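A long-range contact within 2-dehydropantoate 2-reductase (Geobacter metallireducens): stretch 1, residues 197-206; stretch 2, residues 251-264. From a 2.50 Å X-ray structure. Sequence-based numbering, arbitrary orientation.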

# COMPACT_ATOMS: atom_id res chain seq x y z
N CYS A 197 -13.67 -10.32 -1.32
CA CYS A 197 -13.48 -9.99 -2.73
C CYS A 197 -13.90 -11.10 -3.69
O CYS A 197 -14.51 -10.82 -4.72
CB CYS A 197 -12.02 -9.64 -3.00
SG CYS A 197 -11.43 -8.27 -2.01
N ALA A 198 -13.56 -12.34 -3.35
CA ALA A 198 -13.93 -13.48 -4.18
C ALA A 198 -15.44 -13.73 -4.12
O ALA A 198 -16.07 -14.02 -5.14
CB ALA A 198 -13.16 -14.72 -3.74
N LEU A 199 -16.01 -13.58 -2.92
CA LEU A 199 -17.44 -13.75 -2.69
C LEU A 199 -18.31 -12.68 -3.35
O LEU A 199 -19.27 -12.99 -4.05
CB LEU A 199 -17.70 -13.77 -1.18
CG LEU A 199 -19.12 -13.75 -0.66
CD1 LEU A 199 -19.94 -14.98 -1.04
CD2 LEU A 199 -19.09 -13.51 0.84
N LEU A 200 -17.96 -11.41 -3.14
CA LEU A 200 -18.71 -10.28 -3.68
C LEU A 200 -18.34 -9.99 -5.13
O LEU A 200 -19.05 -9.25 -5.81
CB LEU A 200 -18.46 -9.03 -2.83
CG LEU A 200 -19.12 -8.95 -1.45
CD1 LEU A 200 -18.39 -7.96 -0.56
CD2 LEU A 200 -20.60 -8.59 -1.55
N GLN A 201 -17.25 -10.61 -5.60
CA GLN A 201 -16.57 -10.28 -6.87
C GLN A 201 -16.31 -8.78 -7.08
O GLN A 201 -16.64 -8.22 -8.12
CB GLN A 201 -17.16 -11.00 -8.10
CG GLN A 201 -18.46 -11.77 -7.90
CD GLN A 201 -18.64 -12.92 -8.87
OE1 GLN A 201 -17.71 -13.70 -9.11
NE2 GLN A 201 -19.84 -13.04 -9.43
N GLN A 202 -15.71 -8.16 -6.07
CA GLN A 202 -15.32 -6.75 -6.13
C GLN A 202 -13.87 -6.60 -5.67
O GLN A 202 -13.42 -7.37 -4.83
CB GLN A 202 -16.21 -5.92 -5.21
CG GLN A 202 -17.68 -5.89 -5.59
CD GLN A 202 -18.57 -5.56 -4.41
OE1 GLN A 202 -18.11 -5.03 -3.41
NE2 GLN A 202 -19.85 -5.88 -4.53
N PRO A 203 -13.13 -5.61 -6.20
CA PRO A 203 -11.77 -5.34 -5.70
C PRO A 203 -11.74 -4.75 -4.28
O PRO A 203 -12.78 -4.36 -3.74
CB PRO A 203 -11.21 -4.34 -6.71
CG PRO A 203 -12.42 -3.66 -7.25
CD PRO A 203 -13.49 -4.70 -7.31
N VAL A 204 -10.54 -4.67 -3.69
CA VAL A 204 -10.37 -4.30 -2.27
C VAL A 204 -10.85 -2.89 -1.89
O VAL A 204 -11.34 -2.69 -0.77
CB VAL A 204 -8.91 -4.55 -1.75
CG1 VAL A 204 -8.54 -6.01 -1.86
CG2 VAL A 204 -7.88 -3.71 -2.49
N ASN A 205 -10.72 -1.93 -2.81
CA ASN A 205 -11.11 -0.54 -2.55
C ASN A 205 -12.59 -0.34 -2.22
O ASN A 205 -12.94 0.55 -1.46
CB ASN A 205 -10.73 0.36 -3.72
CG ASN A 205 -11.41 -0.03 -5.02
OD1 ASN A 205 -11.04 -1.01 -5.66
ND2 ASN A 205 -12.42 0.73 -5.41
N LEU A 206 -13.44 -1.18 -2.81
CA LEU A 206 -14.87 -1.15 -2.57
C LEU A 206 -15.23 -1.70 -1.19
O LEU A 206 -15.98 -1.05 -0.45
CB LEU A 206 -15.61 -1.92 -3.67
CG LEU A 206 -15.50 -1.37 -5.10
CD1 LEU A 206 -16.36 -2.18 -6.05
CD2 LEU A 206 -15.87 0.11 -5.16
N ALA A 251 -3.61 1.49 0.36
CA ALA A 251 -2.60 2.01 -0.57
C ALA A 251 -2.48 1.14 -1.83
O ALA A 251 -1.54 1.30 -2.61
CB ALA A 251 -1.25 2.10 0.13
N MET A 252 -3.44 0.23 -2.00
CA MET A 252 -3.36 -0.76 -3.06
C MET A 252 -4.27 -0.43 -4.21
O MET A 252 -4.26 -1.12 -5.23
CB MET A 252 -3.75 -2.14 -2.52
CG MET A 252 -2.65 -2.86 -1.76
SD MET A 252 -3.35 -4.34 -1.06
CE MET A 252 -1.97 -5.49 -1.13
N GLY A 253 -5.07 0.63 -4.04
CA GLY A 253 -6.04 1.06 -5.04
C GLY A 253 -7.03 -0.04 -5.39
O GLY A 253 -7.61 -0.68 -4.51
N GLU A 254 -7.17 -0.28 -6.69
CA GLU A 254 -8.17 -1.20 -7.23
C GLU A 254 -7.60 -2.62 -7.42
O GLU A 254 -7.55 -3.14 -8.54
CB GLU A 254 -8.71 -0.63 -8.55
CG GLU A 254 -10.09 -1.12 -8.95
CD GLU A 254 -10.56 -0.57 -10.29
OE1 GLU A 254 -11.79 -0.47 -10.50
OE2 GLU A 254 -9.70 -0.24 -11.15
N TYR A 255 -7.18 -3.24 -6.33
CA TYR A 255 -6.48 -4.53 -6.40
C TYR A 255 -7.39 -5.74 -6.22
O TYR A 255 -8.16 -5.82 -5.26
CB TYR A 255 -5.33 -4.57 -5.39
CG TYR A 255 -4.63 -5.91 -5.30
CD1 TYR A 255 -4.71 -6.68 -4.14
CD2 TYR A 255 -3.90 -6.42 -6.38
CE1 TYR A 255 -4.07 -7.91 -4.05
CE2 TYR A 255 -3.26 -7.65 -6.30
CZ TYR A 255 -3.35 -8.39 -5.13
OH TYR A 255 -2.73 -9.61 -5.03
N LYS A 256 -7.29 -6.69 -7.14
CA LYS A 256 -8.11 -7.90 -7.09
C LYS A 256 -7.25 -9.09 -6.68
O LYS A 256 -6.43 -9.56 -7.47
CB LYS A 256 -8.81 -8.15 -8.44
CG LYS A 256 -9.59 -6.94 -8.98
CD LYS A 256 -10.93 -7.33 -9.58
CE LYS A 256 -10.93 -7.39 -11.09
NZ LYS A 256 -12.33 -7.34 -11.63
N PRO A 257 -7.43 -9.57 -5.43
CA PRO A 257 -6.66 -10.65 -4.82
C PRO A 257 -6.69 -11.95 -5.60
O PRO A 257 -7.56 -12.13 -6.46
CB PRO A 257 -7.35 -10.86 -3.47
CG PRO A 257 -8.02 -9.59 -3.19
CD PRO A 257 -8.47 -9.07 -4.52
N SER A 258 -5.77 -12.86 -5.29
CA SER A 258 -5.58 -14.12 -6.01
C SER A 258 -6.84 -14.97 -6.11
O SER A 258 -7.13 -15.52 -7.17
CB SER A 258 -4.45 -14.93 -5.39
OG SER A 258 -4.68 -15.16 -4.01
N MET A 259 -7.59 -15.05 -5.01
CA MET A 259 -8.82 -15.85 -4.93
C MET A 259 -9.95 -15.34 -5.82
O MET A 259 -10.71 -16.14 -6.37
CB MET A 259 -9.31 -15.94 -3.49
CG MET A 259 -8.87 -17.19 -2.73
SD MET A 259 -9.89 -17.49 -1.28
CE MET A 259 -11.47 -17.67 -2.05
N GLU A 260 -10.06 -14.02 -5.93
CA GLU A 260 -11.05 -13.39 -6.80
C GLU A 260 -10.74 -13.67 -8.27
O GLU A 260 -11.64 -13.96 -9.06
CB GLU A 260 -11.12 -11.88 -6.53
CG GLU A 260 -12.14 -11.13 -7.39
CD GLU A 260 -12.24 -9.64 -7.09
OE1 GLU A 260 -11.45 -9.12 -6.27
OE2 GLU A 260 -13.13 -8.99 -7.68
N ILE A 261 -9.46 -13.58 -8.62
CA ILE A 261 -8.97 -13.88 -9.97
C ILE A 261 -9.27 -15.33 -10.35
O ILE A 261 -9.74 -15.61 -11.45
CB ILE A 261 -7.44 -13.57 -10.11
CG1 ILE A 261 -7.14 -12.09 -9.81
CG2 ILE A 261 -6.90 -13.97 -11.50
CD1 ILE A 261 -7.86 -11.08 -10.70
N ASP A 262 -9.02 -16.24 -9.41
CA ASP A 262 -9.32 -17.66 -9.58
C ASP A 262 -10.83 -17.92 -9.76
O ASP A 262 -11.22 -18.80 -10.53
CB ASP A 262 -8.79 -18.47 -8.39
CG ASP A 262 -7.27 -18.52 -8.34
OD1 ASP A 262 -6.63 -18.64 -9.41
OD2 ASP A 262 -6.71 -18.46 -7.23
N ARG A 263 -11.65 -17.15 -9.05
CA ARG A 263 -13.11 -17.19 -9.18
C ARG A 263 -13.55 -16.73 -10.57
O ARG A 263 -14.41 -17.37 -11.19
CB ARG A 263 -13.75 -16.33 -8.08
CG ARG A 263 -15.25 -16.10 -8.19
CD ARG A 263 -16.01 -16.96 -7.20
NE ARG A 263 -17.05 -16.20 -6.51
CZ ARG A 263 -18.36 -16.41 -6.64
NH1 ARG A 263 -18.81 -17.37 -7.44
NH2 ARG A 263 -19.21 -15.65 -5.97
N GLU A 264 -12.96 -15.63 -11.05
CA GLU A 264 -13.22 -15.10 -12.40
C GLU A 264 -12.87 -16.07 -13.53
O GLU A 264 -13.61 -16.18 -14.51
CB GLU A 264 -12.47 -13.79 -12.61
CG GLU A 264 -13.23 -12.54 -12.18
CD GLU A 264 -12.44 -11.27 -12.45
OE1 GLU A 264 -11.99 -11.09 -13.60
OE2 GLU A 264 -12.28 -10.46 -11.52

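Arg263 makes the strongest polar link between the two stretches. Its NE donates a hydrogen bond to Ala198 O at 2.8 Å, with an N-H...O angle of 167°. Its NH2 donates a longer one to Leu199 O at 3.3 Å, with an angle of 150°. Both acceptors lie near the guanidinium plane, at its edge, where the N-H groups point. These carbonyls belong to the last turn of the first helix in stretch 1, where backbone acceptors are often left without helical partners. Gln201 OE1 lies over one face of the guanidinium and comes within 3.6 Å of Arg263 CG.

The third hydrogen bond joins backbone to backbone. Val204 N donates to Tyr255 O at 3.1 Å, with an angle of 164°. Val204 is the first residue after the N-cap position held by Pro203, so its amide is not taken up by a preceding helical turn. The loop of stretch 2 supplies the acceptor.

Glu260 reaches the turn between the two helices of stretch 1 with an extended side chain, chi1 and chi2 both t. Its OE1 is 3.4 Å from Cys197 CB. Glu260 OE1 also lies 3.0 Å from Gln202 O, but both atoms are acceptors and this is no hydrogen bond. Gln202 N instead bonds to Cys197 O within its own stretch, at 3.2 Å.

The packing is mostly apolar. Ala198 CB meets Met259 CE at 3.8 Å. Its small side chain accompanies a close backbone approach, with Ala198 CA 3.9 Å from Glu260 CA. Cys197 SG and Val204 CG1 both touch Pro257 CG, at 3.8 and 3.9 Å. Val204 CG2 packs on Tyr255 CB at 4.0 Å. Pro203 CG rests 3.8 Å from Glu254 CG, and Pro203 CB lies 3.8 Å from Lys256 CG. Together the stretches bury 704 Å², both sides summed.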